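PDB 3EEF: N-carbamoylsarcosine amidase related protein from Thermoplasma acidophilum, which probably hydrolyses amide bonds as a zinc-binding member of the isochorismatase-like cysteine hydrolase family, named as an N-carbamoylsarcosine amidase. Local coordinates for residues I139-E142 with D143-A146. Sequence-based numbering, arbitrary orientation.
Sequences IVVE and DAVA
V141 and A144 are the first and last residues of a type I beta turn, and a second type I turn, E142 to V145, overlaps it. Together they form the corner by which the chain leaves strand 137-141 of the parallel sheet in this isochorismatase-like fold. A144 N donates to V141 O over 2.7 Å, and V145 N to E142 O over 3.1 Å, so that each bond closes one of the two successive turns.

The tightly packed part is apolar. V141 CG1 is turned anti to the backbone N (chi1 -175°), beside its own carbonyl carbon, and there meets A144 CB at 3.8 Å. The small methyl of A144 suits this spot, since I116 of strand 112-116 and P30 of helix 22-40 also touch it. V140 and V145 cross at about a right angle, V140 CG1 touching V145 CG2 at 3.9 Å; beta-branched valine suits these buried, extended positions.

On the other, more open side, E142 and D143 are partly exposed. Their CB atoms point away overall, although each still touches the neighbouring segment, and charge suits them because each carboxylate finds partners beyond the turn. E142, extended past CG, forms salt bridges with R167 and K154, which probably favour its ionised state. Both CG atoms lie between backbone N and carbonyl carbon (chi1 62° in E142, 56° in D143), but the shorter D143 brings its carboxylate back toward V141: OD1, which accepts a hydrogen bond from S168 N, comes within 3.3 Å of V141 CG1.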
ATOM      1  N   ILE A 139      18.917   3.883  10.712  1.00 32.39           N
ATOM      2  CA  ILE A 139      20.131   3.532  11.398  1.00 36.58           C
ATOM      3  C   ILE A 139      20.219   2.028  11.358  1.00 37.92           C
ATOM      4  O   ILE A 139      19.211   1.348  11.550  1.00 38.37           O
ATOM      5  CB  ILE A 139      20.080   3.992  12.902  1.00 37.64           C
ATOM      6  CG1 ILE A 139      19.976   5.526  12.980  1.00 41.90           C
ATOM      7  CG2 ILE A 139      21.283   3.457  13.711  1.00 37.23           C
ATOM      8  CD1 ILE A 139      19.803   6.065  14.416  1.00 43.82           C
ATOM      9  N   VAL A 140      21.417   1.517  11.100  1.00 39.08           N
ATOM     10  CA  VAL A 140      21.699   0.095  11.123  1.00 39.48           C
ATOM     11  C   VAL A 140      22.826  -0.222  12.120  1.00 40.68           C
ATOM     12  O   VAL A 140      23.841   0.443  12.134  1.00 41.36           O
ATOM     13  CB  VAL A 140      22.119  -0.375   9.725  1.00 41.46           C
ATOM     14  CG1 VAL A 140      22.245  -1.905   9.689  1.00 34.31           C
ATOM     15  CG2 VAL A 140      21.119   0.101   8.705  1.00 36.25           C
ATOM     16  N   VAL A 141      22.624  -1.221  12.971  1.00 43.05           N
ATOM     17  CA  VAL A 141      23.627  -1.639  13.944  1.00 41.61           C
ATOM     18  C   VAL A 141      24.490  -2.753  13.367  1.00 40.59           C
ATOM     19  O   VAL A 141      24.136  -3.909  13.488  1.00 40.23           O
ATOM     20  CB  VAL A 141      22.944  -2.091  15.240  1.00 44.90           C
ATOM     21  CG1 VAL A 141      23.973  -2.436  16.334  1.00 41.27           C
ATOM     22  CG2 VAL A 141      21.996  -0.995  15.698  1.00 41.11           C
ATOM     23  N   GLU A 142      25.621  -2.386  12.754  1.00 42.39           N
ATOM     24  CA  GLU A 142      26.434  -3.302  11.952  1.00 45.12           C
ATOM     25  C   GLU A 142      26.703  -4.664  12.590  1.00 46.39           C
ATOM     26  O   GLU A 142      26.554  -5.686  11.930  1.00 47.95           O
ATOM     27  CB  GLU A 142      27.758  -2.657  11.509  1.00 45.87           C
ATOM     28  CG  GLU A 142      28.706  -2.230  12.635  1.00 54.16           C
ATOM     29  CD  GLU A 142      30.018  -1.565  12.142  1.00 58.97           C
ATOM     30  OE1 GLU A 142      30.308  -1.527  10.928  1.00 58.02           O
ATOM     31  OE2 GLU A 142      30.772  -1.062  12.997  1.00 67.15           O
ATOM     32  N   ASP A 143      27.042  -4.674  13.875  1.00 45.08           N
ATOM     33  CA  ASP A 143      27.414  -5.904  14.569  1.00 48.30           C
ATOM     34  C   ASP A 143      26.212  -6.712  14.941  1.00 47.26           C
ATOM     35  O   ASP A 143      26.337  -7.873  15.355  1.00 48.75           O
ATOM     36  CB  ASP A 143      28.302  -5.649  15.819  1.00 48.40           C
ATOM     37  CG  ASP A 143      27.671  -4.712  16.816  1.00 51.98           C
ATOM     38  OD1 ASP A 143      26.989  -3.742  16.404  1.00 60.04           O
ATOM     39  OD2 ASP A 143      27.859  -4.945  18.026  1.00 55.77           O
ATOM     40  N   ALA A 144      25.046  -6.111  14.791  1.00 45.47           N
ATOM     41  CA  ALA A 144      23.814  -6.828  15.030  1.00 45.62           C
ATOM     42  C   ALA A 144      23.136  -7.210  13.711  1.00 46.26           C
ATOM     43  O   ALA A 144      22.010  -7.662  13.705  1.00 47.03           O
ATOM     44  CB  ALA A 144      22.895  -6.013  15.911  1.00 45.80           C
ATOM     45  N   VAL A 145      23.850  -7.072  12.599  1.00 47.57           N
ATOM     46  CA  VAL A 145      23.346  -7.514  11.290  1.00 48.81           C
ATOM     47  C   VAL A 145      24.361  -8.450  10.637  1.00 49.76           C
ATOM     48  O   VAL A 145      25.558  -8.199  10.687  1.00 47.70           O
ATOM     49  CB  VAL A 145      23.056  -6.307  10.395  1.00 49.30           C
ATOM     50  CG1 VAL A 145      22.744  -6.712   8.968  1.00 53.82           C
ATOM     51  CG2 VAL A 145      21.897  -5.524  10.976  1.00 46.33           C
ATOM     52  N   ALA A 146      23.875  -9.515  10.008  1.00 52.19           N
ATOM     53  CA  ALA A 146      24.756 -10.459   9.290  1.00 54.23           C
ATOM     54  C   ALA A 146      24.613 -10.332   7.799  1.00 55.49           C
ATOM     55  O   ALA A 146      23.496 -10.351   7.317  1.00 55.63           O
ATOM     56  CB  ALA A 146      24.399 -11.870   9.682  1.00 55.05           C
TER